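Local coordinates for NADP-dependent alcohol dehydrogenase (Entamoeba histolytica, PDB 2OUI), which catalyses the NADP-dependent interconversion of alcohols and their carbonyl counterparts, as a zinc-containing tetrameric alcohol dehydrogenase, at residues S182-N187 and L208-T213; L161-L166 and G259-N264. The protein carries 1 engineered substitution. One frame throughout, in Å; residues are numbered along the deposited sequence.

Interaction 1. Residues S182-N187 and L208-T213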
loop_
_atom_site.group_PDB
_atom_site.type_symbol
_atom_site.label_atom_id
_atom_site.label_comp_id
_atom_site.label_asym_id
_atom_site.label_seq_id
_atom_site.Cartn_x
_atom_site.Cartn_y
_atom_site.Cartn_z
ATOM N N SER A 182 -16.365 11.246 -10.124
ATOM C CA SER A 182 -14.985 10.740 -10.332
ATOM C C SER A 182 -14.023 11.869 -10.728
ATOM O O SER A 182 -12.844 11.841 -10.351
ATOM C CB SER A 182 -14.942 9.662 -11.413
ATOM O OG SER A 182 -15.558 8.460 -10.961
ATOM N N VAL A 183 -14.511 12.828 -11.521
ATOM C CA VAL A 183 -13.788 14.055 -11.762
ATOM C C VAL A 183 -13.549 14.795 -10.459
ATOM O O VAL A 183 -12.425 15.228 -10.182
ATOM C CB VAL A 183 -14.492 14.966 -12.815
ATOM C CG1 VAL A 183 -13.787 16.330 -12.911
ATOM C CG2 VAL A 183 -14.490 14.288 -14.207
ATOM N N ALA A 184 -14.607 14.988 -9.677
ATOM C CA ALA A 184 -14.448 15.688 -8.396
ATOM C C ALA A 184 -13.498 14.906 -7.454
ATOM O O ALA A 184 -12.627 15.507 -6.820
ATOM C CB ALA A 184 -15.816 15.972 -7.746
ATOM N N GLY A 185 -13.635 13.582 -7.417
ATOM C CA GLY A 185 -12.769 12.709 -6.620
ATOM C C GLY A 185 -11.304 12.823 -7.042
ATOM O O GLY A 185 -10.426 13.002 -6.193
ATOM N N ALA A 186 -11.038 12.720 -8.351
ATOM C CA ALA A 186 -9.680 12.879 -8.876
ATOM C C ALA A 186 -9.083 14.233 -8.494
ATOM O O ALA A 186 -7.921 14.313 -8.118
ATOM C CB ALA A 186 -9.656 12.684 -10.415
ATOM N N ASN A 187 -9.875 15.300 -8.575
ATOM C CA ASN A 187 -9.434 16.623 -8.150
ATOM C C ASN A 187 -9.095 16.709 -6.652
ATOM O O ASN A 187 -8.141 17.399 -6.252
ATOM C CB ASN A 187 -10.525 17.657 -8.502
ATOM C CG ASN A 187 -9.998 19.084 -8.542
ATOM O OD1 ASN A 187 -10.595 20.003 -7.962
ATOM N ND2 ASN A 187 -8.894 19.284 -9.217
ATOM N N LEU A 208 -16.242 20.550 -16.149
ATOM C CA LEU A 208 -15.325 21.682 -16.003
ATOM C C LEU A 208 -15.514 22.389 -14.655
ATOM O O LEU A 208 -14.568 22.948 -14.103
ATOM C CB LEU A 208 -15.451 22.680 -17.170
ATOM C CG LEU A 208 -14.935 22.196 -18.530
ATOM C CD1 LEU A 208 -15.139 23.263 -19.637
ATOM C CD2 LEU A 208 -13.484 21.831 -18.439
ATOM N N GLU A 209 -16.720 22.354 -14.103
ATOM C CA GLU A 209 -16.926 22.979 -12.789
ATOM C C GLU A 209 -16.391 22.150 -11.622
ATOM O O GLU A 209 -16.216 22.668 -10.526
ATOM C CB GLU A 209 -18.402 23.332 -12.564
ATOM C CG GLU A 209 -18.915 24.373 -13.544
ATOM C CD GLU A 209 -20.308 24.911 -13.196
ATOM O OE1 GLU A 209 -20.851 24.564 -12.121
ATOM O OE2 GLU A 209 -20.858 25.697 -14.004
ATOM N N TYR A 210 -16.115 20.868 -11.855
ATOM C CA TYR A 210 -15.679 19.979 -10.776
ATOM C C TYR A 210 -14.181 19.682 -10.815
ATOM O O TYR A 210 -13.685 18.823 -10.065
ATOM C CB TYR A 210 -16.452 18.676 -10.859
ATOM C CG TYR A 210 -17.798 18.710 -10.146
ATOM C CD1 TYR A 210 -17.886 19.019 -8.781
ATOM C CD2 TYR A 210 -18.956 18.330 -10.816
ATOM C CE1 TYR A 210 -19.138 19.016 -8.114
ATOM C CE2 TYR A 210 -20.193 18.301 -10.178
ATOM C CZ TYR A 210 -20.287 18.644 -8.843
ATOM O OH TYR A 210 -21.527 18.577 -8.271
ATOM N N GLY A 211 -13.487 20.345 -11.734
ATOM C CA GLY A 211 -12.044 20.214 -11.833
ATOM C C GLY A 211 -11.519 19.584 -13.107
ATOM O O GLY A 211 -10.300 19.475 -13.258
ATOM N N ALA A 212 -12.396 19.170 -14.027
ATOM C CA ALA A 212 -11.897 18.776 -15.379
ATOM C C ALA A 212 -11.168 19.940 -16.031
ATOM O O ALA A 212 -11.558 21.096 -15.877
ATOM C CB ALA A 212 -13.027 18.340 -16.312
ATOM N N THR A 213 -10.142 19.634 -16.832
ATOM C CA THR A 213 -9.449 20.678 -17.577
ATOM C C THR A 213 -9.653 20.555 -19.079
ATOM O O THR A 213 -9.480 21.540 -19.811
ATOM C CB THR A 213 -7.911 20.670 -17.294
ATOM O OG1 THR A 213 -7.396 19.369 -17.565
ATOM C CG2 THR A 213 -7.615 20.970 -15.837
#
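Val183 and Ala184, on the helix that follows the first strand of the Rossmann fold, pack against the Schellman turn Tyr210-Gly211-Ala212 that ends helix 201-209. No hydrogen bond joins the two segments. The tight part is built from small apolar side chains set against the backbone of the turn. Val183 CG1 stands anti to its own backbone N (chi1 173°), which directs this methyl into the turn: Val183 CG1 lies 3.4 Å from Ala212 N, and Val183 CG1 to Ala212 CB measures 4.0 Å. Tyr210 CB borders the same methyl. One helix position on, Ala184 CB approaches the Tyr210 ring obliquely, 3.8 Å from Tyr210 CD1. The ring then leads away from the helix, and its hydroxyl is hydrogen-bonded to Asp315 O, fixing the far end of the side chain. Behind Val183 and Ala212 lie Val172 and Ala196 of the parallel sheet, so this side of the contact is buried.

The side at Asn187 and Gly211 is looser. Both residues are partly exposed, and Asn187 CB rests against the turn, 3.7 Å from Tyr210 O. Gly211 O is hydrogen-bonded to Lys313 of the second subunit. The phi of 115° at Gly211 strongly favours glycine, since a CB would be jammed against the preceding carbonyl oxygen. It would also run into Asn187, whose CG sits 4.0 Å from Gly211 CA.

Interaction 2. Residues L161-L166 and G259-N264. With EDO (1,2-ethanediol), chain L.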
loop_
_atom_site.group_PDB
_atom_site.type_symbol
_atom_site.label_atom_id
_atom_site.label_comp_id
_atom_site.label_asym_id
_atom_site.label_seq_id
_atom_site.Cartn_x
_atom_site.Cartn_y
_atom_site.Cartn_z
ATOM N N LEU A 161 -9.704 3.750 -6.771
ATOM C CA LEU A 161 -9.214 2.539 -7.448
ATOM C C LEU A 161 -8.173 2.896 -8.507
ATOM O O LEU A 161 -7.270 2.098 -8.785
ATOM C CB LEU A 161 -10.363 1.793 -8.134
ATOM C CG LEU A 161 -11.304 1.023 -7.216
ATOM C CD1 LEU A 161 -12.595 0.554 -7.966
ATOM C CD2 LEU A 161 -10.586 -0.134 -6.491
ATOM N N ALA A 162 -8.301 4.091 -9.097
ATOM C CA ALA A 162 -7.354 4.566 -10.102
ATOM C C ALA A 162 -6.023 5.019 -9.483
ATOM O O ALA A 162 -5.128 5.430 -10.210
ATOM C CB ALA A 162 -7.981 5.698 -10.932
ATOM N N ASN A 163 -5.918 4.983 -8.144
ATOM C CA ASN A 163 -4.643 5.189 -7.447
ATOM C C ASN A 163 -4.033 6.540 -7.820
ATOM O O ASN A 163 -2.833 6.673 -8.093
ATOM C CB ASN A 163 -3.678 4.030 -7.770
ATOM C CG ASN A 163 -2.453 4.045 -6.904
ATOM O OD1 ASN A 163 -2.520 4.420 -5.733
ATOM N ND2 ASN A 163 -1.322 3.648 -7.468
ATOM N N ILE A 164 -4.894 7.545 -7.842
ATOM C CA ILE A 164 -4.512 8.857 -8.347
ATOM C C ILE A 164 -3.538 9.493 -7.355
ATOM O O ILE A 164 -3.789 9.468 -6.139
ATOM C CB ILE A 164 -5.756 9.747 -8.590
ATOM C CG1 ILE A 164 -6.531 9.213 -9.812
ATOM C CG2 ILE A 164 -5.320 11.160 -8.828
ATOM C CD1 ILE A 164 -7.947 9.620 -9.839
ATOM N N LYS A 165 -2.435 10.032 -7.880
ATOM C CA LYS A 165 -1.385 10.710 -7.075
ATOM C C LYS A 165 -1.311 12.193 -7.387
ATOM O O LYS A 165 -1.801 12.647 -8.428
ATOM C CB LYS A 165 -0.000 10.125 -7.346
ATOM C CG LYS A 165 0.154 8.605 -7.100
ATOM C CD LYS A 165 -0.174 8.221 -5.674
ATOM C CE LYS A 165 0.030 6.725 -5.450
ATOM N NZ LYS A 165 -0.488 6.351 -4.102
ATOM N N LEU A 166 -0.649 12.946 -6.504
ATOM C CA LEU A 166 -0.515 14.392 -6.657
ATOM C C LEU A 166 0.137 14.751 -7.971
ATOM O O LEU A 166 1.230 14.257 -8.292
ATOM C CB LEU A 166 0.297 14.991 -5.500
ATOM C CG LEU A 166 -0.391 15.027 -4.125
ATOM C CD1 LEU A 166 0.646 15.217 -2.973
ATOM C CD2 LEU A 166 -1.467 16.117 -4.077
ATOM N N GLY A 259 2.722 0.943 -16.113
ATOM C CA GLY A 259 2.868 1.263 -14.688
ATOM C C GLY A 259 1.818 2.250 -14.217
ATOM O O GLY A 259 2.092 3.452 -13.942
ATOM N N SER A 260 0.595 1.761 -14.151
ATOM C CA SER A 260 -0.531 2.683 -13.993
ATOM C C SER A 260 -1.716 1.902 -13.512
ATOM O O SER A 260 -1.630 0.672 -13.327
ATOM C CB SER A 260 -0.861 3.285 -15.343
ATOM O OG SER A 260 -1.270 2.227 -16.196
ATOM N N ASP A 261 -2.836 2.612 -13.316
ATOM C CA ASP A 261 -4.035 1.991 -12.743
ATOM C C ASP A 261 -5.275 2.456 -13.490
ATOM O O ASP A 261 -5.406 3.635 -13.795
ATOM C CB ASP A 261 -4.170 2.345 -11.263
ATOM C CG ASP A 261 -3.062 1.736 -10.430
ATOM O OD1 ASP A 261 -3.219 0.587 -9.959
ATOM O OD2 ASP A 261 -2.039 2.429 -10.231
ATOM N N ILE A 262 -6.140 1.498 -13.807
ATOM C CA ILE A 262 -7.477 1.763 -14.375
ATOM C C ILE A 262 -8.484 1.409 -13.305
ATOM O O ILE A 262 -8.548 0.263 -12.858
ATOM C CB ILE A 262 -7.707 0.895 -15.629
ATOM C CG1 ILE A 262 -6.647 1.264 -16.694
ATOM C CG2 ILE A 262 -9.163 1.040 -16.139
ATOM C CD1 ILE A 262 -6.592 0.323 -17.854
ATOM N N GLY A 263 -9.255 2.398 -12.852
ATOM C CA GLY A 263 -10.258 2.151 -11.825
ATOM C C GLY A 263 -11.673 2.185 -12.395
ATOM O O GLY A 263 -12.186 3.242 -12.741
ATOM N N ASN A 264 -12.306 1.019 -12.525
ATOM C CA ASN A 264 -13.650 0.981 -13.064
ATOM C C ASN A 264 -14.702 0.913 -11.958
ATOM O O ASN A 264 -14.553 0.132 -11.000
ATOM C CB ASN A 264 -13.870 -0.242 -13.937
ATOM C CG ASN A 264 -15.340 -0.353 -14.355
ATOM O OD1 ASN A 264 -15.820 0.503 -15.109
ATOM N ND2 ASN A 264 -16.074 -1.360 -13.823
HETATM C C1 EDO L . -4.659 7.061 -3.218
HETATM O O1 EDO L . -3.914 7.500 -4.356
HETATM C C2 EDO L . -6.081 6.715 -3.651
HETATM O O2 EDO L . -6.144 5.319 -3.986
#
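A Schellman turn closing helix 148-161 meets a strand of the Rossmann-type parallel sheet, and the two are joined by an amide-carboxylate hydrogen bond. Asn163, at positive phi in this turn, extends its amide anti to its backbone N, bringing Asn163 ND2 to 3.1 Å from Asp261 OD2. The N-H...O angle of 158° is fairly straight. The acceptor lies close to the amide plane, whereas the donor comes from above the carboxylate, 51° out of its plane; the two groups are nearly perpendicular, 87° apart. Asp261 OD1 accepts a second hydrogen bond, from His291 NE2, so both carboxylate oxygens are held.

Van der Waals contacts, several of them to carbonyl oxygens, continue along the strand. Asp261 CB lies 3.4 Å from Ala162 O, and Leu161 CB rests 3.7 Å from Gly263 CA. A CB on Gly263 would collide with Leu161 CB and Ala162 N, so the bare glycine lets the turn come close. Farther on, Leu161 CD1 reaches to 3.6 Å from Asn264 O. On the loop side, 1,2-ethanediol, probably from the crystallisation liquor, donates from O1 to Ile164 O at 2.7 Å.

Strands 236-241 and 288-292 flank strand 260-264: Ala162 touches Val240 on one and Leu161 touches His291 on the other, while Ile262 faces away onto helix 248-255.

How the interactions relate
The two contacts lie 15 Å apart, centre to centre, and share the six-stranded parallel sheet of the Rossmann-type domain. Along the chain, interaction 1 is nested within the loop closed by interaction 2: segment 161-166 leads through strand 170-173 to helix 177-188, whereas 259-264 comes after both segments of interaction 1. Sheet order 214-216, 194-197, 170-173, 236-241, 260-264, 288-292 places interaction 1 toward the first-named edge and interaction 2 toward the other. They meet directly where Ala186 CB packs 3.6 Å from Ile164 CD1. Through this pair the two contacts adjoin on the Rossmann-type domain, a domain that in this family probably binds NADP.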